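Local structure of ectonucleotide pyrophosphatase/phosphodiesterase family member 5 (Mus musculus, 5VEN) at residues S20-R25 / S223-T228; I55-P60 / G323-D328. The protein is a zinc-dependent ectoenzyme of the nucleotide pyrophosphatase/phosphodiesterase family that probably hydrolyses phosphodiester bonds, with restricted activity on nucleotides. All coordinates share one frame; numbering follows the deposited sequence.

Contact 1: S20-R25 / S223-T228; sequences SFDGFR and SDHGMT. With ZN (zinc ion), chain L.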
ATOM      1  N   SER A  20      -1.756  -8.132   2.895  1.00  6.29           N
ATOM      2  CA  SER A  20      -1.977  -7.218   1.780  1.00  5.68           C
ATOM      3  C   SER A  20      -1.907  -8.006   0.477  1.00  5.27           C
ATOM      4  O   SER A  20      -0.862  -8.603   0.159  1.00  6.43           O
ATOM      5  CB  SER A  20      -0.970  -6.089   1.770  1.00  5.46           C
ATOM      6  OG  SER A  20      -1.169  -5.312   0.604  1.00  7.11           O
ATOM      7  N   PHE A  21      -3.035  -8.043  -0.239  1.00  3.86           N
ATOM      8  CA  PHE A  21      -3.062  -8.494  -1.626  1.00  4.25           C
ATOM      9  C   PHE A  21      -2.932  -7.246  -2.472  1.00  5.03           C
ATOM     10  O   PHE A  21      -3.850  -6.421  -2.481  1.00  5.88           O
ATOM     11  CB  PHE A  21      -4.354  -9.243  -1.934  1.00  3.90           C
ATOM     12  CG  PHE A  21      -4.481 -10.553  -1.230  1.00  6.11           C
ATOM     13  CD1 PHE A  21      -3.705 -11.653  -1.611  1.00  6.91           C
ATOM     14  CD2 PHE A  21      -5.381 -10.709  -0.187  1.00  7.81           C
ATOM     15  CE1 PHE A  21      -3.845 -12.871  -0.948  1.00  8.23           C
ATOM     16  CE2 PHE A  21      -5.516 -11.931   0.446  1.00  8.40           C
ATOM     17  CZ  PHE A  21      -4.739 -12.982   0.102  1.00  8.46           C
ATOM     18  N   ASP A  22      -1.775  -7.062  -3.116  1.00  5.76           N
ATOM     19  CA  ASP A  22      -1.491  -5.816  -3.820  1.00  4.02           C
ATOM     20  C   ASP A  22      -2.569  -5.522  -4.861  1.00  3.01           C
ATOM     21  O   ASP A  22      -2.973  -6.413  -5.612  1.00  4.39           O
ATOM     22  CB  ASP A  22      -0.111  -5.895  -4.476  1.00  4.13           C
ATOM     23  CG  ASP A  22       0.478  -4.531  -4.722  1.00  6.34           C
ATOM     24  OD1 ASP A  22      -0.179  -3.736  -5.427  1.00  6.46           O
ATOM     25  OD2 ASP A  22       1.562  -4.220  -4.193  1.00 10.18           O
ATOM     26  N   GLY A  23      -3.033  -4.279  -4.883  1.00  6.07           N
ATOM     27  CA  GLY A  23      -3.918  -3.825  -5.948  1.00  6.56           C
ATOM     28  C   GLY A  23      -5.289  -4.449  -5.897  1.00  5.67           C
ATOM     29  O   GLY A  23      -5.914  -4.632  -6.951  1.00  7.09           O
ATOM     30  N   PHE A  24      -5.804  -4.744  -4.703  1.00  5.87           N
ATOM     31  CA  PHE A  24      -7.120  -5.376  -4.566  1.00  5.62           C
ATOM     32  C   PHE A  24      -8.143  -4.261  -4.364  1.00  6.58           C
ATOM     33  O   PHE A  24      -8.384  -3.773  -3.243  1.00  5.54           O
ATOM     34  CB  PHE A  24      -7.142  -6.397  -3.436  1.00  4.52           C
ATOM     35  CG  PHE A  24      -8.259  -7.387  -3.537  1.00  5.37           C
ATOM     36  CD1 PHE A  24      -9.610  -6.988  -3.454  1.00  6.43           C
ATOM     37  CD2 PHE A  24      -7.979  -8.730  -3.743  1.00  8.25           C
ATOM     38  CE1 PHE A  24     -10.613  -7.920  -3.532  1.00  6.69           C
ATOM     39  CE2 PHE A  24      -9.018  -9.665  -3.829  1.00  7.82           C
ATOM     40  CZ  PHE A  24     -10.324  -9.234  -3.737  1.00  7.30           C
ATOM     41  N   ARG A  25      -8.715  -3.817  -5.487  1.00  4.83           N
ATOM     42  CA  ARG A  25      -9.717  -2.762  -5.481  1.00  5.56           C
ATOM     43  C   ARG A  25     -10.943  -3.186  -4.667  1.00  6.59           C
ATOM     44  O   ARG A  25     -11.354  -4.343  -4.692  1.00  6.33           O
ATOM     45  CB  ARG A  25     -10.136  -2.429  -6.928  1.00  7.12           C
ATOM     46  CG  ARG A  25     -10.839  -1.120  -7.073  1.00  6.30           C
ATOM     47  CD  ARG A  25     -10.963  -0.762  -8.578  1.00  9.30           C
ATOM     48  NE  ARG A  25     -12.085  -1.447  -9.191  1.00  8.93           N
ATOM     49  CZ  ARG A  25     -12.393  -1.381 -10.488  1.00 10.57           C
ATOM     50  NH1 ARG A  25     -11.621  -0.717 -11.342  1.00  8.68           N
ATOM     51  NH2 ARG A  25     -13.501  -2.006 -10.943  1.00 14.83           N
ATOM     52  N   SER A 223      -5.309  -3.906   1.320  1.00  5.75           N
ATOM     53  CA  SER A 223      -4.485  -3.691   0.146  1.00  5.26           C
ATOM     54  C   SER A 223      -3.989  -2.266   0.213  1.00  7.28           C
ATOM     55  O   SER A 223      -4.365  -1.505   1.110  1.00  6.22           O
ATOM     56  CB  SER A 223      -5.277  -4.005  -1.134  1.00  4.87           C
ATOM     57  OG  SER A 223      -4.467  -3.897  -2.290  1.00  6.00           O
ATOM     58  N   ASP A 224      -3.164  -1.906  -0.755  1.00  5.78           N
ATOM     59  CA  ASP A 224      -2.551  -0.599  -0.849  1.00  6.63           C
ATOM     60  C   ASP A 224      -3.289   0.384  -1.752  1.00  6.12           C
ATOM     61  O   ASP A 224      -3.254   1.594  -1.503  1.00  6.80           O
ATOM     62  CB  ASP A 224      -1.104  -0.752  -1.323  1.00  6.13           C
ATOM     63  CG  ASP A 224      -0.909  -1.594  -2.580  1.00  5.58           C
ATOM     64  OD1 ASP A 224      -1.834  -2.323  -3.036  1.00  5.14           O
ATOM     65  OD2 ASP A 224       0.227  -1.517  -3.141  1.00  6.81           O
ATOM     66  N   HIS A 225      -4.017  -0.122  -2.745  1.00  5.61           N
ATOM     67  CA  HIS A 225      -4.679   0.733  -3.733  1.00  4.42           C
ATOM     68  C   HIS A 225      -5.488  -0.191  -4.644  1.00  5.11           C
ATOM     69  O   HIS A 225      -5.379  -1.435  -4.589  1.00  6.24           O
ATOM     70  CB  HIS A 225      -3.684   1.520  -4.587  1.00  5.49           C
ATOM     71  CG  HIS A 225      -2.669   0.625  -5.218  1.00  6.28           C
ATOM     72  ND1 HIS A 225      -2.970  -0.257  -6.243  1.00  5.10           N
ATOM     73  CD2 HIS A 225      -1.379   0.385  -4.876  1.00  5.26           C
ATOM     74  CE1 HIS A 225      -1.911  -1.012  -6.490  1.00  6.57           C
ATOM     75  NE2 HIS A 225      -0.931  -0.658  -5.661  1.00  6.04           N
ATOM     76  N   GLY A 226      -6.286   0.441  -5.494  1.00  4.97           N
ATOM     77  CA  GLY A 226      -7.069  -0.251  -6.533  1.00  6.86           C
ATOM     78  C   GLY A 226      -6.391  -0.191  -7.881  1.00  6.46           C
ATOM     79  O   GLY A 226      -5.170  -0.328  -8.006  1.00  6.38           O
ATOM     80  N   MET A 227      -7.192   0.048  -8.910  1.00  5.61           N
ATOM     81  CA  MET A 227      -6.738  -0.073 -10.282  1.00  4.16           C
ATOM     82  C   MET A 227      -7.812   0.557 -11.173  1.00  5.65           C
ATOM     83  O   MET A 227      -9.004   0.405 -10.886  1.00  6.51           O
ATOM     84  CB  MET A 227      -6.524  -1.556 -10.650  1.00  5.50           C
ATOM     85  CG  MET A 227      -5.806  -1.770 -11.984  1.00  7.50           C
ATOM     86  SD  MET A 227      -4.037  -1.428 -12.032  1.00  7.23           S
ATOM     87  CE  MET A 227      -3.449  -2.636 -10.862  1.00  8.90           C
ATOM     88  N   THR A 228      -7.388   1.211 -12.251  1.00  5.93           N
ATOM     89  CA  THR A 228      -8.319   1.788 -13.218  0.74  7.52           C
ATOM     90  C   THR A 228      -7.886   1.428 -14.647  1.00  6.64           C
ATOM     91  O   THR A 228      -6.713   1.205 -14.944  1.00  7.77           O
ATOM     92  CB  THR A 228      -8.492   3.341 -13.007  0.74 11.05           C
ATOM     93  OG1 THR A 228      -9.688   3.805 -13.679  0.74 14.87           O
ATOM     94  CG2 THR A 228      -7.363   4.138 -13.582  0.74 16.18           C
TER
HETATM   95 ZN    ZN L 502       0.542  -1.926  -5.027  1.00  7.86          ZN
HETATM   96  O   HOH W   1       1.522  -2.158  -7.384  1.00 31.82           O

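Contact 2: I55-P60 / G323-D328; sequences ITKTYP and GNHGYD. With ZN (zinc ion), chain L; ZN (zinc ion), chain K.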
ATOM      1  N   ILE A  55       0.598   9.623  -3.308  1.00  9.80           N
ATOM      2  CA  ILE A  55       0.112   8.988  -4.535  1.00  9.28           C
ATOM      3  C   ILE A  55      -0.288   7.531  -4.262  1.00  9.32           C
ATOM      4  O   ILE A  55       0.296   6.853  -3.406  1.00  8.54           O
ATOM      5  CB  ILE A  55       1.154   9.055  -5.676  1.00 10.24           C
ATOM      6  CG1 ILE A  55       2.382   8.195  -5.387  1.00 11.40           C
ATOM      7  CG2 ILE A  55       1.481  10.543  -6.045  1.00 12.06           C
ATOM      8  CD1 ILE A  55       3.439   8.221  -6.501  1.00 12.65           C
ATOM      9  N   THR A  56      -1.254   7.025  -5.043  1.00  8.19           N
ATOM     10  CA  THR A  56      -1.884   5.738  -4.715  1.00  7.96           C
ATOM     11  C   THR A  56      -1.065   4.602  -5.344  1.00  5.91           C
ATOM     12  O   THR A  56      -1.538   3.797  -6.185  1.00  6.16           O
ATOM     13  CB  THR A  56      -3.354   5.743  -5.164  1.00  8.89           C
ATOM     14  OG1 THR A  56      -3.413   6.110  -6.549  1.00  8.46           O
ATOM     15  CG2 THR A  56      -4.155   6.693  -4.291  1.00  7.85           C
ATOM     16  N   LYS A  57       0.207   4.537  -4.920  1.00  6.69           N
ATOM     17  CA  LYS A  57       1.196   3.544  -5.329  1.00  7.92           C
ATOM     18  C   LYS A  57       1.602   2.678  -4.135  1.00  6.62           C
ATOM     19  O   LYS A  57       1.258   2.960  -2.980  1.00  6.06           O
ATOM     20  CB  LYS A  57       2.462   4.182  -5.930  1.00  9.38           C
ATOM     21  CG  LYS A  57       2.285   4.986  -7.218  1.00 11.41           C
ATOM     22  CD  LYS A  57       2.103   4.162  -8.434  1.00 14.91           C
ATOM     23  CE  LYS A  57       2.206   5.045  -9.660  1.00 16.94           C
ATOM     24  NZ  LYS A  57       2.244   4.209 -10.822  1.00 25.49           N
ATOM     25  N   THR A  58       2.358   1.617  -4.447  1.00  6.79           N
ATOM     26  CA  THR A  58       2.592   0.517  -3.508  1.00  5.25           C
ATOM     27  C   THR A  58       3.443   0.951  -2.310  1.00  5.66           C
ATOM     28  O   THR A  58       3.064   0.706  -1.162  1.00  6.45           O
ATOM     29  CB  THR A  58       3.243  -0.654  -4.238  1.00  5.20           C
ATOM     30  OG1 THR A  58       2.310  -1.192  -5.212  1.00  6.45           O
ATOM     31  CG2 THR A  58       3.608  -1.784  -3.303  1.00  5.98           C
ATOM     32  N   TYR A  59       4.603   1.537  -2.555  1.00  5.98           N
ATOM     33  CA  TYR A  59       5.500   1.784  -1.412  1.00  7.02           C
ATOM     34  C   TYR A  59       4.986   2.909  -0.513  1.00  8.33           C
ATOM     35  O   TYR A  59       4.963   2.719   0.720  1.00  7.28           O
ATOM     36  CB  TYR A  59       6.934   2.001  -1.899  1.00  8.43           C
ATOM     37  CG  TYR A  59       7.621   0.650  -2.004  1.00 12.42           C
ATOM     38  CD1 TYR A  59       7.069  -0.394  -2.738  1.00 16.59           C
ATOM     39  CD2 TYR A  59       8.722   0.368  -1.257  1.00 14.69           C
ATOM     40  CE1 TYR A  59       7.704  -1.656  -2.782  1.00 15.75           C
ATOM     41  CE2 TYR A  59       9.330  -0.838  -1.305  1.00 17.75           C
ATOM     42  CZ  TYR A  59       8.833  -1.853  -2.047  1.00 15.21           C
ATOM     43  OH  TYR A  59       9.498  -3.067  -2.009  1.00 18.39           O
ATOM     44  N   PRO A  60       4.449   4.012  -1.049  1.00  7.37           N
ATOM     45  CA  PRO A  60       3.846   5.016  -0.155  1.00  9.02           C
ATOM     46  C   PRO A  60       2.731   4.436   0.691  1.00  8.31           C
ATOM     47  O   PRO A  60       2.620   4.741   1.886  1.00  8.26           O
ATOM     48  CB  PRO A  60       3.334   6.106  -1.123  1.00  7.27           C
ATOM     49  CG  PRO A  60       4.196   5.992  -2.316  1.00  9.76           C
ATOM     50  CD  PRO A  60       4.508   4.487  -2.443  1.00  8.99           C
ATOM     51  N   GLY A 323      -4.022  -1.486 -17.164  1.00  7.88           N
ATOM     52  CA  GLY A 323      -4.456  -1.063 -15.833  1.00  7.78           C
ATOM     53  C   GLY A 323      -3.363  -0.227 -15.187  1.00  8.42           C
ATOM     54  O   GLY A 323      -2.171  -0.506 -15.373  1.00  8.05           O
ATOM     55  N   ASN A 324      -3.764   0.808 -14.446  1.00  6.22           N
ATOM     56  CA  ASN A 324      -2.792   1.501 -13.620  1.00  7.33           C
ATOM     57  C   ASN A 324      -3.493   2.177 -12.450  1.00  7.42           C
ATOM     58  O   ASN A 324      -4.738   2.178 -12.317  1.00  7.73           O
ATOM     59  CB  ASN A 324      -1.946   2.495 -14.436  1.00  9.93           C
ATOM     60  CG  ASN A 324      -0.558   2.749 -13.798  1.00 14.11           C
ATOM     61  OD1 ASN A 324      -0.127   2.068 -12.850  1.00  9.22           O
ATOM     62  ND2 ASN A 324       0.107   3.796 -14.272  1.00 17.41           N
ATOM     63  N   HIS A 325      -2.645   2.670 -11.534  1.00  6.18           N
ATOM     64  CA  HIS A 325      -3.086   3.339 -10.323  1.00  7.08           C
ATOM     65  C   HIS A 325      -2.026   4.388  -9.987  1.00  6.61           C
ATOM     66  O   HIS A 325      -1.010   4.513 -10.672  1.00  6.88           O
ATOM     67  CB  HIS A 325      -3.269   2.322  -9.192  1.00  6.61           C
ATOM     68  CG  HIS A 325      -2.060   1.480  -8.993  1.00  5.05           C
ATOM     69  ND1 HIS A 325      -1.055   1.819  -8.112  1.00  6.10           N
ATOM     70  CD2 HIS A 325      -1.652   0.335  -9.611  1.00  7.14           C
ATOM     71  CE1 HIS A 325      -0.098   0.906  -8.166  1.00  7.12           C
ATOM     72  NE2 HIS A 325      -0.419   0.010  -9.092  1.00  6.17           N
ATOM     73  N   GLY A 326      -2.251   5.116  -8.918  1.00  7.58           N
ATOM     74  CA  GLY A 326      -1.431   6.285  -8.585  1.00  7.80           C
ATOM     75  C   GLY A 326      -2.191   7.600  -8.618  1.00  7.78           C
ATOM     76  O   GLY A 326      -1.703   8.614  -8.085  1.00 11.13           O
ATOM     77  N   TYR A 327      -3.400   7.588  -9.195  1.00  8.40           N
ATOM     78  CA  TYR A 327      -4.286   8.726  -9.349  1.00  7.16           C
ATOM     79  C   TYR A 327      -4.731   9.266  -7.985  1.00  8.48           C
ATOM     80  O   TYR A 327      -4.533   8.654  -6.926  1.00  9.05           O
ATOM     81  CB  TYR A 327      -5.502   8.307 -10.177  1.00  7.83           C
ATOM     82  CG  TYR A 327      -5.119   7.756 -11.531  1.00  9.56           C
ATOM     83  CD1 TYR A 327      -4.821   8.599 -12.600  1.00 10.72           C
ATOM     84  CD2 TYR A 327      -5.023   6.387 -11.732  1.00  9.73           C
ATOM     85  CE1 TYR A 327      -4.456   8.092 -13.859  1.00 10.78           C
ATOM     86  CE2 TYR A 327      -4.646   5.862 -12.993  1.00  9.23           C
ATOM     87  CZ  TYR A 327      -4.355   6.728 -14.041  1.00  9.61           C
ATOM     88  OH  TYR A 327      -3.981   6.239 -15.283  1.00 12.50           O
ATOM     89  N   ASP A 328      -5.365  10.426  -8.036  1.00 11.17           N
ATOM     90  CA  ASP A 328      -6.047  11.063  -6.911  1.00 11.37           C
ATOM     91  C   ASP A 328      -6.678  10.048  -5.959  1.00 11.34           C
ATOM     92  O   ASP A 328      -7.506   9.219  -6.379  1.00 10.32           O
ATOM     93  CB  ASP A 328      -7.111  12.025  -7.508  1.00 11.63           C
ATOM     94  CG  ASP A 328      -7.733  12.953  -6.490  1.00 15.05           C
ATOM     95  OD1 ASP A 328      -7.655  12.713  -5.278  1.00 13.00           O
ATOM     96  OD2 ASP A 328      -8.367  13.938  -6.947  1.00 19.76           O
TER
HETATM   97 ZN    ZN L 502       0.542  -1.926  -5.027  1.00  7.86          ZN
HETATM   98 ZN    ZN K 501       0.531  -1.760  -9.497  1.00  8.20          ZN
HETATM   99  O   HOH W   2       2.421  -1.574  -8.901  1.00 22.60           O
HETATM  100  O   HOH W   1       1.522  -2.158  -7.384  1.00 31.82           O

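Contact 1: S20-R25 / S223-T228
Asp22 and Asp224 reach one zinc ion from the two segments with their carboxylates nearly perpendicular, the planes 88° apart. Asp22 OD1 and Asp224 OD2 both bind the metal and stand 3.2 Å from each other, a closeness of like charges that the shared cation probably pays for. His225 adds NE2, 2.0 Å from the zinc, its ring inclined 62° to the Asp22 carboxylate. CG of His225 sits between its backbone N and carbonyl carbon (chi1 53°), which swings the imidazole back toward the metal although the CB leaves the backbone away from segment 20-25. The far side of the ring is tied down as well: ND1 donates in the ring plane to Gly226 O at 2.8 Å, using a lone pair of that carbonyl. Asp224 is steadied through its other oxygen, OD1, which takes a straight bond from Gly23 N at 2.9 Å, while OD2 of Asp22, a longer zinc contact, is also hydrogen-bonded to Tyr172.

Next to the metal site, Ser223 OG fills the type II turn Phe21-Phe24. It donates to Phe21 O at 2.6 Å and accepts from Phe24 N at 2.9 Å, bridging a turn whose own Phe24 N to Phe21 O bond is weak. Farther along, Arg25 runs beside the Gly226 backbone, bends at chi3, and presents the edge of its guanidinium to Met227 O, with NH1 2.9 Å away; NE is salt-bridged to Asp27. Strands 15-21 and 217-222 lie side by side in the central sheet, and both loops leave their C-terminal ends here. Metal ligands gathered at these strand ends are characteristic of the two-zinc site of the alkaline phosphatase superfamily, with Thr58 completing the protein ligands of this zinc.

Contact 2: I55-P60 / G323-D328
Two zinc sites of an alkaline phosphatase-like centre meet where the loop leading into helix 58-67 packs against segment 323-328. Thr58 OG1 binds one zinc at 1.9 Å and His325 NE2 the other at 2.0 Å, and a water lies between the metals. The rotation of the His325 ring is fixed from its opposite nitrogen: ND1 donates to Thr56 O at 2.8 Å, the oxygen lying in the ring plane and the nitrogen in the carbonyl plane. Thr56 therefore acts as a second-shell residue, its carbonyl orienting a metal ligand. Thr56 N also makes a weak bond to Gly326 O. Lys57, its chain bent at chi2 (-76°), passes CD obliquely by His325 and lays CE 4.0 Å from Gly326 CA, while NZ makes a weak bond to His325 O. With an alanine here, His325 O would probably lose that donor and the Gly326 backbone the methylenes lying along it. Beyond the ring, Asp177 and His181 of helix 177-183 supply the remaining protein ligands of the His325 zinc, Gly323 O accepts a hydrogen bond from His181 ND1, and strand 323-324 lies antiparallel to strand 228-229.

From the N terminus the chain passes first through 20-25, at the end of strand 15-21, then 55-60, where helix 58-67 starts. Next comes 223-228, which closes contact 1 over nearly two hundred residues; 323-328 later closes contact 2 over a still longer loop. The segments alternate, so the two closures cross rather than nest. They meet directly: Thr228 N lies 2.8 Å from Asn324 O, and the rings of His225 and His325 stack. A shared zinc and the intermetal water form a further tie between the contacts. Together they join the central sheet to helix 58-67 and the two-stranded sheet.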